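Local coordinates for protein putative peptidase (Chlamydophila abortus, PDB 3CE2) that is a putative zinc-dependent oligopeptidase of the M3B family that probably degrades small bioactive peptides, at residues S50-A55 with A118-W123; T75-E80 with A146-Y151; I155-I160 with H273-T278. All blocks are in the same frame, centred on the assembly; numbering follows the deposited sequence.

Contact 1 of 3, residues S50-A55 with A118-W123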
# COMPACT_ATOMS: atom_id res chain seq x y z
N SER A 50 -2.46 22.64 -30.26
CA SER A 50 -2.02 21.74 -31.32
C SER A 50 -1.48 20.40 -30.76
O SER A 50 -0.69 20.41 -29.81
CB SER A 50 -0.98 22.43 -32.21
OG SER A 50 -0.38 21.52 -33.13
N PRO A 51 -1.89 19.25 -31.36
CA PRO A 51 -1.50 17.90 -30.89
C PRO A 51 -0.02 17.54 -31.08
O PRO A 51 0.54 17.75 -32.16
CB PRO A 51 -2.39 16.96 -31.72
CG PRO A 51 -2.70 17.73 -32.95
CD PRO A 51 -2.80 19.18 -32.52
N THR A 52 0.60 16.98 -30.04
CA THR A 52 2.03 16.63 -30.07
C THR A 52 2.29 15.23 -30.65
O THR A 52 3.37 14.94 -31.16
CB THR A 52 2.61 16.69 -28.65
OG1 THR A 52 1.91 17.69 -27.89
CG2 THR A 52 4.11 17.02 -28.69
N TRP A 53 1.30 14.37 -30.52
CA TRP A 53 1.28 13.09 -31.19
C TRP A 53 0.06 13.06 -32.11
O TRP A 53 -1.08 12.94 -31.64
CB TRP A 53 1.20 11.97 -30.16
CG TRP A 53 2.41 11.94 -29.28
CD1 TRP A 53 3.65 11.44 -29.60
CD2 TRP A 53 2.51 12.45 -27.96
NE1 TRP A 53 4.51 11.61 -28.55
CE2 TRP A 53 3.84 12.22 -27.53
CE3 TRP A 53 1.61 13.07 -27.09
CZ2 TRP A 53 4.29 12.59 -26.26
CZ3 TRP A 53 2.05 13.45 -25.83
CH2 TRP A 53 3.38 13.20 -25.42
N PRO A 54 0.29 13.21 -33.43
CA PRO A 54 -0.84 13.21 -34.36
C PRO A 54 -1.19 11.75 -34.68
O PRO A 54 -2.35 11.41 -34.90
CB PRO A 54 -0.30 13.97 -35.59
CG PRO A 54 1.22 14.15 -35.36
CD PRO A 54 1.58 13.34 -34.12
N ALA A 55 -0.15 10.92 -34.68
CA ALA A 55 -0.26 9.47 -34.74
C ALA A 55 -1.30 8.88 -33.77
O ALA A 55 -1.83 7.80 -34.00
CB ALA A 55 1.12 8.85 -34.48
N ALA A 118 -1.62 12.05 -21.61
CA ALA A 118 -2.89 11.65 -21.02
C ALA A 118 -4.10 12.35 -21.68
O ALA A 118 -5.17 11.76 -21.83
CB ALA A 118 -2.89 11.84 -19.51
N GLU A 119 -3.93 13.60 -22.10
CA GLU A 119 -5.04 14.31 -22.74
C GLU A 119 -5.20 13.80 -24.16
O GLU A 119 -6.29 13.43 -24.59
CB GLU A 119 -4.83 15.82 -22.71
CG GLU A 119 -5.29 16.46 -21.40
CD GLU A 119 -4.53 17.75 -21.04
OE1 GLU A 119 -3.63 18.16 -21.83
OE2 GLU A 119 -4.83 18.33 -19.96
N GLU A 120 -4.10 13.75 -24.89
CA GLU A 120 -4.17 13.27 -26.24
C GLU A 120 -4.76 11.85 -26.37
O GLU A 120 -5.50 11.58 -27.31
CB GLU A 120 -2.84 13.44 -26.96
CG GLU A 120 -2.83 14.70 -27.83
CD GLU A 120 -1.45 15.17 -28.23
OE1 GLU A 120 -0.69 14.39 -28.85
OE2 GLU A 120 -1.13 16.34 -27.94
N THR A 121 -4.50 10.98 -25.40
CA THR A 121 -4.96 9.60 -25.48
C THR A 121 -6.24 9.34 -24.72
O THR A 121 -6.66 8.19 -24.59
CB THR A 121 -3.93 8.62 -24.89
OG1 THR A 121 -3.81 8.87 -23.49
CG2 THR A 121 -2.57 8.77 -25.58
N SER A 122 -6.86 10.39 -24.22
CA SER A 122 -8.02 10.22 -23.34
C SER A 122 -9.21 9.58 -24.04
O SER A 122 -10.16 9.16 -23.38
CB SER A 122 -8.44 11.59 -22.80
OG SER A 122 -8.69 12.48 -23.87
N TRP A 123 -9.18 9.50 -25.36
CA TRP A 123 -10.33 9.03 -26.13
C TRP A 123 -10.38 7.51 -26.19
O TRP A 123 -11.45 6.92 -26.36
CB TRP A 123 -10.27 9.57 -27.55
CG TRP A 123 -9.02 9.15 -28.29
CD1 TRP A 123 -7.82 9.81 -28.32
CD2 TRP A 123 -8.85 7.99 -29.12
NE1 TRP A 123 -6.93 9.14 -29.12
CE2 TRP A 123 -7.53 8.01 -29.62
CE3 TRP A 123 -9.69 6.92 -29.47
CZ2 TRP A 123 -7.03 7.01 -30.47
CZ3 TRP A 123 -9.19 5.93 -30.32
CH2 TRP A 123 -7.87 5.98 -30.80
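Glu120 OE2 accepts the amide hydrogen of Thr52, with N and OE2 2.8 Å apart and an N-H...O angle of 169°, and also takes a longer, weak bond from Thr52 OG1. The other oxygen, Glu120 OE1, accepts from the next amide, Trp53 N, at 2.6 Å. The carboxylate is thus bidentate, accepting from two consecutive backbone amides of the 50-55 loop at the C-terminal end of helix 101-120, and it joins that end to the chain that leads into helix 66-96. Both oxygens are met on their syn sides; Trp53 N lies 15° out of the carboxylate plane, Thr52 N rather more. Two amide donors and a weak hydroxyl bond probably favour the ionised form, although an acceptor, Trp53 O, lies 3.2 Å from Glu120 OE1.

Glu120 reaches the loop with its chain extended beyond CG, crossing the Thr52 and Trp53 side chains at about a right angle, and it supplies most of the surface buried here. Thr121, the next residue, is already non-helical, which sets Glu120 at the very end of the helix. Pro51 CA lies 3.4 Å from Glu120 OE2. The buried Trp53 indole packs against Phe117 edge-to-face and touches Leu113, so the carboxylate borders an apolar patch. Trp53 CG stands anti to its carbonyl carbon (chi1 -64°), which folds the ring back beside its own amide; the carboxylate meets the indole at its rim, near the ring plane, with Trp53 CE3 3.2 Å from Glu120 OE1.

Contact 2 of 3, residues T75-E80 with A146-Y151; sequences TLFSIE and APYRFY
Phe77 meets two tyrosines at once: adjoining parts of its rim, CE2 and CZ, meet Tyr148 and Tyr151 to make a three-membered aromatic cluster. Most of the surface buried here belongs to Phe77, and Tyr151 contributes more than Tyr148. The Phe77-Tyr151 pair is a T-shaped, edge-to-face stack: the planes stand at 87°, the centroids are 4.9 Å apart, and Phe77 CZ is set over the centre of the tyrosine ring. All six carbons of that ring lie within van der Waals range of this one atom, Tyr151 CZ being nearest at 3.5 Å. Such an arrangement points the slightly positive rim of the phenylalanine at the electron-rich face of the phenol.

Tyr148 is met differently. Its ring lies rim to rim with Phe77, the two planes inclined by 26° and neither ring over the other, and the closest approach is Phe77 CE2 to Tyr148 CD1 at 3.6 Å. The side chains of Phe77 and Tyr148 run past each other in opposite directions. The two tyrosines take up these different roles partly through their first torsions: CG of Tyr151 is anti to the backbone N (chi1 -179°), whereas that of Tyr148 is anti to the carbonyl carbon. No hydrogen bond joins the segments, and the contact is wholly apolar.

His420, in a loop, also meets the rings of Phe77 and Tyr148 and bonds through NE2 to Pro147 O. Tyr148 sits at the N-cap position of helix 149-156; the cluster joins the start of that helix to the first half of helix 66-96, whose Leu73 also touches both tyrosines.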
# COMPACT_ATOMS: atom_id res chain seq x y z
N THR A 75 1.90 1.51 -30.34
CA THR A 75 2.47 2.82 -30.49
C THR A 75 2.34 3.58 -29.20
O THR A 75 3.22 4.35 -28.85
CB THR A 75 1.73 3.58 -31.59
OG1 THR A 75 2.12 3.04 -32.86
CG2 THR A 75 2.08 5.05 -31.53
N LEU A 76 1.26 3.34 -28.48
CA LEU A 76 1.10 4.06 -27.26
C LEU A 76 1.98 3.46 -26.16
O LEU A 76 2.57 4.20 -25.37
CB LEU A 76 -0.37 4.27 -26.89
CG LEU A 76 -1.21 3.28 -26.13
CD1 LEU A 76 -0.88 3.41 -24.66
CD2 LEU A 76 -2.65 3.63 -26.36
N PHE A 77 2.13 2.14 -26.15
CA PHE A 77 3.05 1.51 -25.19
C PHE A 77 4.49 1.96 -25.42
O PHE A 77 5.29 2.01 -24.50
CB PHE A 77 2.98 -0.01 -25.23
CG PHE A 77 1.68 -0.56 -24.71
CD1 PHE A 77 0.94 0.14 -23.75
CD2 PHE A 77 1.18 -1.77 -25.18
CE1 PHE A 77 -0.28 -0.36 -23.26
CE2 PHE A 77 -0.03 -2.28 -24.69
CZ PHE A 77 -0.76 -1.58 -23.72
N SER A 78 4.80 2.31 -26.66
CA SER A 78 6.16 2.64 -27.02
C SER A 78 6.50 4.02 -26.49
O SER A 78 7.57 4.23 -25.91
CB SER A 78 6.29 2.63 -28.54
OG SER A 78 7.64 2.44 -28.91
N ILE A 79 5.58 4.96 -26.71
CA ILE A 79 5.69 6.33 -26.23
C ILE A 79 5.73 6.34 -24.71
O ILE A 79 6.67 6.85 -24.09
CB ILE A 79 4.49 7.18 -26.73
CG1 ILE A 79 4.67 7.52 -28.22
CG2 ILE A 79 4.34 8.45 -25.92
CD1 ILE A 79 3.41 8.00 -28.88
N GLU A 80 4.70 5.72 -24.13
CA GLU A 80 4.55 5.63 -22.69
C GLU A 80 5.83 5.13 -22.07
O GLU A 80 6.27 5.60 -21.01
CB GLU A 80 3.40 4.69 -22.34
CG GLU A 80 3.22 4.44 -20.87
CD GLU A 80 2.09 3.45 -20.57
OE1 GLU A 80 1.20 3.25 -21.43
OE2 GLU A 80 2.10 2.86 -19.46
N ALA A 146 -3.05 -11.28 -29.18
CA ALA A 146 -2.97 -12.27 -28.09
C ALA A 146 -2.04 -11.86 -26.94
O ALA A 146 -2.32 -12.19 -25.81
CB ALA A 146 -2.63 -13.69 -28.62
N PRO A 147 -0.92 -11.19 -27.24
CA PRO A 147 -0.05 -10.72 -26.14
C PRO A 147 -0.64 -9.63 -25.26
O PRO A 147 -0.09 -9.32 -24.22
CB PRO A 147 1.20 -10.18 -26.87
CG PRO A 147 1.15 -10.85 -28.26
CD PRO A 147 -0.33 -10.92 -28.56
N TYR A 148 -1.76 -9.05 -25.70
CA TYR A 148 -2.37 -7.91 -25.03
C TYR A 148 -3.76 -8.30 -24.59
O TYR A 148 -4.65 -7.46 -24.50
CB TYR A 148 -2.45 -6.70 -25.96
CG TYR A 148 -1.14 -6.39 -26.65
CD1 TYR A 148 -0.17 -5.59 -26.04
CD2 TYR A 148 -0.85 -6.93 -27.91
CE1 TYR A 148 1.04 -5.32 -26.66
CE2 TYR A 148 0.36 -6.68 -28.53
CZ TYR A 148 1.30 -5.87 -27.90
OH TYR A 148 2.49 -5.62 -28.55
N ARG A 149 -3.95 -9.58 -24.31
CA ARG A 149 -5.29 -10.06 -23.97
C ARG A 149 -5.77 -9.58 -22.58
O ARG A 149 -6.88 -9.09 -22.43
CB ARG A 149 -5.35 -11.58 -24.06
CG ARG A 149 -6.62 -12.09 -24.68
CD ARG A 149 -6.97 -13.48 -24.16
NE ARG A 149 -8.34 -13.85 -24.56
CZ ARG A 149 -9.38 -13.95 -23.73
NH1 ARG A 149 -10.57 -14.28 -24.22
NH2 ARG A 149 -9.25 -13.74 -22.42
N PHE A 150 -4.93 -9.75 -21.57
CA PHE A 150 -5.30 -9.36 -20.24
C PHE A 150 -5.51 -7.84 -20.16
O PHE A 150 -6.53 -7.35 -19.63
CB PHE A 150 -4.24 -9.78 -19.26
CG PHE A 150 -4.53 -9.36 -17.87
CD1 PHE A 150 -5.77 -9.64 -17.30
CD2 PHE A 150 -3.56 -8.69 -17.13
CE1 PHE A 150 -6.06 -9.26 -16.00
CE2 PHE A 150 -3.83 -8.30 -15.83
CZ PHE A 150 -5.09 -8.59 -15.26
N TYR A 151 -4.54 -7.12 -20.71
CA TYR A 151 -4.64 -5.70 -20.84
C TYR A 151 -6.00 -5.32 -21.40
O TYR A 151 -6.72 -4.53 -20.81
CB TYR A 151 -3.52 -5.15 -21.71
CG TYR A 151 -3.59 -3.65 -21.84
CD1 TYR A 151 -3.06 -2.83 -20.85
CD2 TYR A 151 -4.23 -3.06 -22.91
CE1 TYR A 151 -3.14 -1.47 -20.94
CE2 TYR A 151 -4.32 -1.69 -23.01
CZ TYR A 151 -3.77 -0.91 -22.01
OH TYR A 151 -3.85 0.43 -22.11

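Contact 3 of 3, residues I155-I160 with H273-T278; sequences IFRLSI and HNNIPT
Arg157 runs straight through chi2 and then bends at chi3 (84°), a turn that brings its guanidinium up to Asn275. Asn275 in turn carries CG anti to the backbone N (chi1 -164°), placing its amide beside Arg157 NH2. The two side chains cross at about a right angle, with the guanidinium and amide planes 47° apart. Asn275 CB lies over one face of the guanidinium, 3.5 Å from Arg157 NH2. The amide oxygen comes closer still: Asn275 OD1 is 3.1 Å from Arg157 NH2. The carbonyl of His273 approaches obliquely on the NH1 side, where Arg157 NH1 and His273 O are 3.7 Å apart. Both NH1 and NH2 of the arginine find hydrogen-bond partners just beyond the ends of the segments.

The asparagine owes its position to the end of helix 266-271. Asn275 has positive phi and is the C-prime residue of a Schellman motif, in which Ile276 N bonds to Leu271 O and Asn275 N to Tyr272 O. Arg157 thus packs against the turn that ends the helix, with His273 O the backbone carbonyl it approaches. On its own side Arg157 lies within a type I beta turn that runs from Phe156 to Ser159 near the far end of helix 149-156; there Phe156 O accepts from both the amide and the hydroxyl of Ser159, the bond from Ser159 OG being 2.8 Å long.

Tyr272 makes a cation-pi contact with Arg157, and its OH is hydrogen-bonded to the carbonyl of Arg157. Phe574, in another loop, touches the side chains of both Arg157 and Asn275.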
# COMPACT_ATOMS: atom_id res chain seq x y z
N ILE A 155 -9.91 -3.78 -19.83
CA ILE A 155 -10.65 -2.65 -20.34
C ILE A 155 -12.06 -2.98 -20.82
O ILE A 155 -12.99 -2.23 -20.56
CB ILE A 155 -9.92 -1.96 -21.44
CG1 ILE A 155 -8.64 -1.31 -20.86
CG2 ILE A 155 -10.86 -0.97 -22.12
CD1 ILE A 155 -7.67 -0.76 -21.92
N PHE A 156 -12.21 -4.09 -21.53
CA PHE A 156 -13.53 -4.51 -22.04
C PHE A 156 -14.49 -4.96 -20.93
O PHE A 156 -15.69 -4.95 -21.11
CB PHE A 156 -13.40 -5.65 -23.07
CG PHE A 156 -12.65 -5.28 -24.34
CD1 PHE A 156 -12.91 -4.10 -25.02
CD2 PHE A 156 -11.72 -6.16 -24.89
CE1 PHE A 156 -12.24 -3.78 -26.21
CE2 PHE A 156 -11.05 -5.84 -26.06
CZ PHE A 156 -11.32 -4.64 -26.72
N ARG A 157 -13.96 -5.37 -19.79
CA ARG A 157 -14.83 -5.78 -18.70
C ARG A 157 -15.71 -4.63 -18.21
O ARG A 157 -16.71 -4.84 -17.52
CB ARG A 157 -14.01 -6.37 -17.53
CG ARG A 157 -13.81 -7.87 -17.67
CD ARG A 157 -12.83 -8.45 -16.64
NE ARG A 157 -13.48 -8.74 -15.37
CZ ARG A 157 -13.43 -7.94 -14.32
NH1 ARG A 157 -12.72 -6.80 -14.39
NH2 ARG A 157 -14.07 -8.29 -13.21
N LEU A 158 -15.33 -3.41 -18.57
CA LEU A 158 -16.01 -2.22 -18.06
C LEU A 158 -17.23 -1.85 -18.90
O LEU A 158 -18.03 -1.01 -18.51
CB LEU A 158 -15.03 -1.04 -17.96
CG LEU A 158 -14.00 -1.20 -16.82
CD1 LEU A 158 -12.94 -0.09 -16.76
CD2 LEU A 158 -14.72 -1.37 -15.50
N SER A 159 -17.36 -2.49 -20.05
CA SER A 159 -18.46 -2.23 -20.97
C SER A 159 -19.82 -2.44 -20.30
O SER A 159 -20.72 -1.63 -20.46
CB SER A 159 -18.34 -3.17 -22.17
OG SER A 159 -18.43 -4.53 -21.74
N ILE A 160 -19.98 -3.53 -19.56
CA ILE A 160 -21.27 -3.82 -18.95
C ILE A 160 -21.66 -2.89 -17.78
O ILE A 160 -22.75 -3.01 -17.21
CB ILE A 160 -21.35 -5.29 -18.51
CG1 ILE A 160 -20.30 -5.60 -17.44
CG2 ILE A 160 -21.12 -6.21 -19.71
CD1 ILE A 160 -20.52 -6.97 -16.74
N HIS A 273 -12.80 -3.92 -10.58
CA HIS A 273 -11.57 -3.63 -11.27
C HIS A 273 -10.61 -4.81 -11.17
O HIS A 273 -10.10 -5.33 -12.16
CB HIS A 273 -10.94 -2.35 -10.71
CG HIS A 273 -9.64 -1.98 -11.34
ND1 HIS A 273 -9.45 -1.95 -12.72
CD2 HIS A 273 -8.45 -1.61 -10.80
CE1 HIS A 273 -8.21 -1.60 -12.99
NE2 HIS A 273 -7.58 -1.39 -11.84
N ASN A 274 -10.36 -5.25 -9.95
CA ASN A 274 -9.44 -6.35 -9.69
C ASN A 274 -10.10 -7.71 -9.79
O ASN A 274 -9.47 -8.73 -9.48
CB ASN A 274 -8.86 -6.21 -8.30
CG ASN A 274 -7.71 -5.26 -8.25
OD1 ASN A 274 -7.49 -4.58 -7.25
ND2 ASN A 274 -6.93 -5.23 -9.34
N ASN A 275 -11.36 -7.72 -10.18
CA ASN A 275 -12.10 -8.96 -10.31
C ASN A 275 -12.13 -9.81 -9.03
O ASN A 275 -11.90 -11.01 -9.08
CB ASN A 275 -11.50 -9.79 -11.42
CG ASN A 275 -12.43 -10.87 -11.85
OD1 ASN A 275 -13.61 -10.83 -11.53
ND2 ASN A 275 -11.91 -11.86 -12.57
N ILE A 276 -12.43 -9.19 -7.90
CA ILE A 276 -12.48 -9.93 -6.65
C ILE A 276 -13.92 -10.32 -6.30
O ILE A 276 -14.82 -9.47 -6.32
CB ILE A 276 -11.89 -9.09 -5.53
CG1 ILE A 276 -10.58 -8.43 -6.00
CG2 ILE A 276 -11.74 -9.93 -4.23
CD1 ILE A 276 -9.38 -9.21 -5.71
N PRO A 277 -14.16 -11.61 -6.02
CA PRO A 277 -15.50 -12.02 -5.62
C PRO A 277 -15.80 -11.45 -4.24
O PRO A 277 -14.93 -11.44 -3.38
CB PRO A 277 -15.40 -13.56 -5.54
CG PRO A 277 -14.12 -13.91 -6.20
CD PRO A 277 -13.21 -12.73 -6.04
N THR A 278 -17.03 -10.98 -4.04
CA THR A 278 -17.38 -10.37 -2.76
C THR A 278 -17.14 -11.37 -1.65
O THR A 278 -16.89 -11.01 -0.49
CB THR A 278 -18.85 -9.91 -2.69
OG1 THR A 278 -19.68 -11.04 -2.42
CG2 THR A 278 -19.29 -9.25 -4.00

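How the contacts relate
Contacts 1 and 2 lie on the same side of the chain's centre, about 17 Å apart between centres, and touch where Trp53 of contact 1 packs on Ile79 of helix 66-96. Their segments alternate along the chain. Contact 2 and contact 3 both use helix 149-156, one at its start and the other near its far end. Contact 2, partly buried, is purely aromatic; contacts 1 and 3 are surface contacts in which a charged side chain meets polar groups, a carboxylate with backbone amides in the first and a guanidinium near oxygens in the third. Contact 3 alone reaches forward to the 273-278 loop, within the family M3 sequence range.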